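Local coordinates for sterol regulatory element-binding protein cleavage-activating protein (Schizosaccharomyces pombe, PDB 4YHC), which escorts the membrane-bound transcription factor precursor Sre1 for processing when sterol or oxygen is low, its WD40 domain being the part present here, at residues V25-V38 against S47-L59. The protein carries 9 engineered substitutions. Residues are numbered along the deposited sequence; the frame is centred on the assembly and turned at random.
Sequences VPVHHQLDILKIAV and SVGLDRSLVVWDL. Engineered in segment 47-59: Ser53 (natural residue Cys).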
loop_
_atom_site.group_PDB
_atom_site.type_symbol
_atom_site.label_atom_id
_atom_site.label_comp_id
_atom_site.label_asym_id
_atom_site.label_seq_id
_atom_site.Cartn_x
_atom_site.Cartn_y
_atom_site.Cartn_z
ATOM N N VAL A 25 0.845 -18.466 5.855
ATOM C CA VAL A 25 2.190 -18.083 6.288
ATOM C C VAL A 25 2.420 -18.933 7.526
ATOM O O VAL A 25 1.519 -19.066 8.319
ATOM C CB VAL A 25 2.226 -16.608 6.685
ATOM C CG1 VAL A 25 3.421 -16.314 7.555
ATOM C CG2 VAL A 25 2.198 -15.714 5.442
ATOM N N PRO A 26 3.593 -19.544 7.666
ATOM C CA PRO A 26 3.790 -20.559 8.703
ATOM C C PRO A 26 3.789 -20.068 10.144
ATOM O O PRO A 26 3.730 -20.906 11.032
ATOM C CB PRO A 26 5.161 -21.179 8.378
ATOM C CG PRO A 26 5.719 -20.437 7.253
ATOM C CD PRO A 26 4.768 -19.384 6.799
ATOM N N VAL A 27 3.821 -18.765 10.379
ATOM C CA VAL A 27 3.771 -18.209 11.741
ATOM C C VAL A 27 2.435 -17.535 12.000
ATOM O O VAL A 27 1.771 -17.117 11.054
ATOM C CB VAL A 27 4.984 -17.272 11.996
ATOM C CG1 VAL A 27 4.885 -16.545 13.341
ATOM C CG2 VAL A 27 6.236 -18.114 12.014
ATOM N N HIS A 28 1.999 -17.495 13.258
ATOM C CA HIS A 28 0.766 -16.785 13.595
ATOM C C HIS A 28 0.748 -16.179 14.994
ATOM O O HIS A 28 1.638 -16.371 15.764
ATOM C CB HIS A 28 -0.437 -17.705 13.412
ATOM C CG HIS A 28 -0.399 -18.910 14.279
ATOM N ND1 HIS A 28 -0.827 -18.893 15.595
ATOM C CD2 HIS A 28 0.028 -20.171 14.030
ATOM C CE1 HIS A 28 -0.653 -20.091 16.126
ATOM N NE2 HIS A 28 -0.143 -20.886 15.195
ATOM N N HIS A 29 -0.289 -15.421 15.276
ATOM C CA HIS A 29 -0.433 -14.666 16.511
ATOM C C HIS A 29 -1.422 -15.442 17.391
ATOM O O HIS A 29 -2.139 -16.306 16.885
ATOM C CB HIS A 29 -1.047 -13.318 16.221
ATOM C CG HIS A 29 -0.151 -12.395 15.474
ATOM N ND1 HIS A 29 0.480 -11.333 16.070
ATOM C CD2 HIS A 29 0.203 -12.352 14.157
ATOM C CE1 HIS A 29 1.192 -10.674 15.173
ATOM N NE2 HIS A 29 1.011 -11.251 13.994
ATOM N N GLN A 30 -1.472 -15.098 18.668
ATOM C CA GLN A 30 -2.401 -15.773 19.594
ATOM C C GLN A 30 -3.734 -15.130 19.598
ATOM O O GLN A 30 -4.685 -15.803 19.909
ATOM C CB GLN A 30 -1.858 -15.826 21.027
ATOM C CG GLN A 30 -1.490 -17.234 21.464
ATOM C CD GLN A 30 -0.385 -17.818 20.624
ATOM O OE1 GLN A 30 0.675 -17.224 20.505
ATOM N NE2 GLN A 30 -0.620 -18.981 20.044
ATOM N N LEU A 31 -3.813 -13.833 19.275
ATOM C CA LEU A 31 -5.087 -13.148 19.034
ATOM C C LEU A 31 -5.239 -12.670 17.557
ATOM O O LEU A 31 -4.307 -12.730 16.805
ATOM C CB LEU A 31 -5.187 -11.941 19.974
ATOM C CG LEU A 31 -5.705 -12.135 21.413
ATOM C CD1 LEU A 31 -7.143 -11.650 21.588
ATOM C CD2 LEU A 31 -5.627 -13.569 21.862
ATOM N N ASP A 32 -6.404 -12.165 17.176
ATOM C CA ASP A 32 -6.631 -11.754 15.800
ATOM C C ASP A 32 -5.638 -10.679 15.369
ATOM O O ASP A 32 -5.202 -9.811 16.190
ATOM C CB ASP A 32 -8.042 -11.211 15.614
ATOM C CG ASP A 32 -9.095 -12.335 15.402
ATOM O OD1 ASP A 32 -8.730 -13.549 15.394
ATOM O OD2 ASP A 32 -10.288 -11.981 15.200
ATOM N N ILE A 33 -5.282 -10.728 14.089
ATOM C CA ILE A 33 -4.443 -9.694 13.534
ATOM C C ILE A 33 -5.255 -8.419 13.324
ATOM O O ILE A 33 -6.312 -8.407 12.684
ATOM C CB ILE A 33 -3.735 -10.170 12.267
ATOM C CG1 ILE A 33 -2.722 -11.267 12.628
ATOM C CG2 ILE A 33 -3.027 -9.007 11.623
ATOM C CD1 ILE A 33 -2.201 -12.105 11.482
ATOM N N LEU A 34 -4.688 -7.331 13.793
ATOM C CA LEU A 34 -5.252 -5.987 13.622
ATOM C C LEU A 34 -4.709 -5.284 12.394
ATOM O O LEU A 34 -5.427 -4.590 11.696
ATOM C CB LEU A 34 -4.803 -5.145 14.797
ATOM C CG LEU A 34 -5.287 -3.693 14.796
ATOM C CD1 LEU A 34 -6.808 -3.694 14.733
ATOM C CD2 LEU A 34 -4.795 -2.931 16.044
ATOM N N LYS A 35 -3.408 -5.392 12.166
ATOM C CA LYS A 35 -2.769 -4.519 11.181
ATOM C C LYS A 35 -1.649 -5.258 10.481
ATOM O O LYS A 35 -0.880 -5.924 11.121
ATOM C CB LYS A 35 -2.169 -3.303 11.902
ATOM C CG LYS A 35 -2.295 -1.999 11.158
ATOM C CD LYS A 35 -1.024 -1.629 10.451
ATOM C CE LYS A 35 -1.249 -0.357 9.639
ATOM N NZ LYS A 35 0.057 0.245 9.291
ATOM N N ILE A 36 -1.531 -5.057 9.157
ATOM C CA ILE A 36 -0.417 -5.615 8.412
ATOM C C ILE A 36 0.280 -4.527 7.573
ATOM O O ILE A 36 -0.322 -3.492 7.232
ATOM C CB ILE A 36 -0.865 -6.767 7.529
ATOM C CG1 ILE A 36 -2.008 -6.338 6.559
ATOM C CG2 ILE A 36 -1.270 -7.971 8.383
ATOM C CD1 ILE A 36 -2.300 -7.368 5.524
ATOM N N ALA A 37 1.553 -4.750 7.245
ATOM C CA ALA A 37 2.294 -3.785 6.475
ATOM C C ALA A 37 3.394 -4.472 5.683
ATOM O O ALA A 37 3.793 -5.566 5.996
ATOM C CB ALA A 37 2.893 -2.718 7.410
ATOM N N VAL A 38 3.860 -3.813 4.632
ATOM C CA VAL A 38 4.920 -4.355 3.835
ATOM C C VAL A 38 5.859 -3.263 3.417
ATOM O O VAL A 38 5.465 -2.116 3.221
ATOM C CB VAL A 38 4.330 -5.110 2.621
ATOM C CG1 VAL A 38 3.790 -4.145 1.622
ATOM C CG2 VAL A 38 5.382 -5.978 1.984
ATOM N N SER A 47 3.063 -8.067 10.775
ATOM C CA SER A 47 1.721 -8.183 11.258
ATOM C C SER A 47 1.701 -7.847 12.768
ATOM O O SER A 47 2.631 -8.189 13.501
ATOM C CB SER A 47 1.144 -9.584 11.014
ATOM O OG SER A 47 1.981 -10.624 11.466
ATOM N N VAL A 48 0.622 -7.187 13.179
ATOM C CA VAL A 48 0.424 -6.752 14.551
ATOM C C VAL A 48 -0.910 -7.254 15.082
ATOM O O VAL A 48 -1.937 -7.076 14.440
ATOM C CB VAL A 48 0.443 -5.227 14.665
ATOM C CG1 VAL A 48 0.205 -4.856 16.126
ATOM C CG2 VAL A 48 1.797 -4.644 14.196
ATOM N N GLY A 49 -0.869 -7.967 16.189
ATOM C CA GLY A 49 -2.073 -8.607 16.776
ATOM C C GLY A 49 -2.819 -7.580 17.569
ATOM O O GLY A 49 -2.253 -6.524 17.921
ATOM N N LEU A 50 -4.063 -7.899 17.902
ATOM C CA LEU A 50 -4.840 -7.153 18.857
ATOM C C LEU A 50 -4.186 -6.994 20.217
ATOM O O LEU A 50 -4.501 -6.027 20.889
ATOM C CB LEU A 50 -6.191 -7.835 19.107
ATOM C CG LEU A 50 -7.217 -7.902 17.984
ATOM C CD1 LEU A 50 -8.393 -8.795 18.357
ATOM C CD2 LEU A 50 -7.695 -6.525 17.597
ATOM N N ASP A 51 -3.368 -7.958 20.621
ATOM C CA ASP A 51 -2.535 -7.913 21.847
ATOM C C ASP A 51 -1.151 -7.203 21.743
ATOM O O ASP A 51 -0.293 -7.391 22.611
ATOM C CB ASP A 51 -2.292 -9.344 22.325
ATOM C CG ASP A 51 -1.579 -10.222 21.294
ATOM O OD1 ASP A 51 -1.351 -9.794 20.120
ATOM O OD2 ASP A 51 -1.230 -11.374 21.647
ATOM N N ARG A 52 -0.940 -6.444 20.653
ATOM C CA ARG A 52 0.349 -5.777 20.315
ATOM C C ARG A 52 1.482 -6.714 19.834
ATOM O O ARG A 52 2.565 -6.244 19.534
ATOM C CB ARG A 52 0.802 -4.814 21.436
ATOM C CG ARG A 52 -0.258 -3.767 21.692
ATOM C CD ARG A 52 -0.061 -2.920 22.958
ATOM N NE ARG A 52 0.077 -3.794 24.089
ATOM C CZ ARG A 52 -0.906 -4.198 24.874
ATOM N NH1 ARG A 52 -2.129 -3.700 24.740
ATOM N NH2 ARG A 52 -0.625 -5.060 25.853
ATOM N N SER A 53 1.237 -8.019 19.704
ATOM C CA SER A 53 2.296 -8.944 19.286
ATOM C C SER A 53 2.755 -8.578 17.862
ATOM O O SER A 53 1.950 -8.136 17.028
ATOM C CB SER A 53 1.829 -10.408 19.283
ATOM O OG SER A 53 0.523 -10.577 18.747
ATOM N N LEU A 54 4.016 -8.807 17.594
ATOM C CA LEU A 54 4.588 -8.455 16.323
ATOM C C LEU A 54 5.311 -9.626 15.698
ATOM O O LEU A 54 6.153 -10.247 16.317
ATOM C CB LEU A 54 5.583 -7.360 16.558
ATOM C CG LEU A 54 6.220 -6.429 15.521
ATOM C CD1 LEU A 54 7.675 -6.609 15.331
ATOM C CD2 LEU A 54 5.512 -6.159 14.220
ATOM N N VAL A 55 5.080 -9.812 14.422
ATOM C CA VAL A 55 5.831 -10.766 13.629
ATOM C C VAL A 55 6.353 -10.024 12.389
ATOM O O VAL A 55 5.558 -9.363 11.629
ATOM C CB VAL A 55 4.944 -11.971 13.189
ATOM C CG1 VAL A 55 5.740 -12.908 12.292
ATOM C CG2 VAL A 55 4.327 -12.715 14.403
ATOM N N VAL A 56 7.660 -10.074 12.195
ATOM C CA VAL A 56 8.204 -9.601 10.981
ATOM C C VAL A 56 8.821 -10.772 10.167
ATOM O O VAL A 56 9.537 -11.643 10.697
ATOM C CB VAL A 56 8.958 -8.243 11.051
ATOM C CG1 VAL A 56 9.019 -7.611 12.437
ATOM C CG2 VAL A 56 10.151 -8.092 10.150
ATOM N N TRP A 57 8.443 -10.774 8.886
ATOM C CA TRP A 57 8.541 -11.974 8.025
ATOM C C TRP A 57 9.203 -11.562 6.748
ATOM O O TRP A 57 8.805 -10.586 6.157
ATOM C CB TRP A 57 7.101 -12.470 7.796
ATOM C CG TRP A 57 6.989 -13.576 6.820
ATOM C CD1 TRP A 57 6.595 -13.494 5.495
ATOM C CD2 TRP A 57 7.250 -14.933 7.091
ATOM N NE1 TRP A 57 6.589 -14.754 4.953
ATOM C CE2 TRP A 57 7.004 -15.649 5.913
ATOM C CE3 TRP A 57 7.651 -15.627 8.241
ATOM C CZ2 TRP A 57 7.153 -17.021 5.847
ATOM C CZ3 TRP A 57 7.830 -17.002 8.164
ATOM C CH2 TRP A 57 7.568 -17.675 6.981
ATOM N N ASP A 58 10.220 -12.322 6.319
ATOM C CA ASP A 58 10.881 -12.132 5.034
ATOM C C ASP A 58 10.113 -12.900 3.945
ATOM O O ASP A 58 10.042 -14.112 3.928
ATOM C CB ASP A 58 12.365 -12.596 5.066
ATOM C CG ASP A 58 13.097 -12.137 3.843
ATOM O OD1 ASP A 58 12.761 -12.624 2.730
ATOM O OD2 ASP A 58 13.901 -11.165 3.931
ATOM N N LEU A 59 9.517 -12.183 3.042
ATOM C CA LEU A 59 8.547 -12.768 2.102
ATOM C C LEU A 59 9.249 -13.748 1.121
ATOM O O LEU A 59 8.739 -14.802 0.838
ATOM C CB LEU A 59 7.971 -11.630 1.288
ATOM C CG LEU A 59 6.569 -11.014 1.534
ATOM C CD1 LEU A 59 5.807 -11.567 2.672
ATOM C CD2 LEU A 59 6.567 -9.509 1.575
#
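His29 lies between Ser47 and Ser53 in a WD40 blade, joined to both through the two nitrogens of its ring. The blade is the predicted first repeat. His29, Ser47, Asp51 and Trp57 probably stand at the positions of the Asp-His-Ser/Thr-Trp tetrad of WD repeats, but His29 binds Ser53, an engineered residue, instead of Asp51. ND1 donates to Ser53 OG at 2.8 Å, in the ring plane and nearly straight at 172°. NE2 and Ser47 OG are hydrogen-bonded at 2.8 Å; either could be the donor. With a partner at each nitrogen, the ring is held against rotation. Ser53 is engineered and replaces a cysteine. Ser53 OG lies only 2.5 Å from Asp51 OD1, so short that the geometry is doubtful. Asp51 OD1 accepts a hydrogen bond from Ser53 N, an Asx turn that overlaps the type I turn Gly49 to Arg52. Val55 CG2 sits over one face of the imidazole in a CH-pi contact.

The buried packing continues along strand 54-58. Val27 CG1 meets Val55 CG1 at 3.9 Å. Trp57, with CG anti to its backbone N (chi1 173°), swings its indole toward residues 25-27. Val25 CG1 lies over the centre of the six-membered ring.

Strand 33-38 pairs antiparallel with strand 44-49. A classic beta bulge sets Leu34 and Lys35 together opposite Val48, whose O accepts from both backbone nitrogens.

The solvent side is looser. Leu31 and Leu34 lie near Leu50 at the exposed turn. Leu34 CD1 and Leu50 CD2 are 4.1 Å apart, and the Lys35 side chain leads away from the pairing. Even here the backbone holds: Leu50 N donates to Asp32 O at 2.8 Å, while Leu50 CD1 rests 3.7 Å from Asp32 CB.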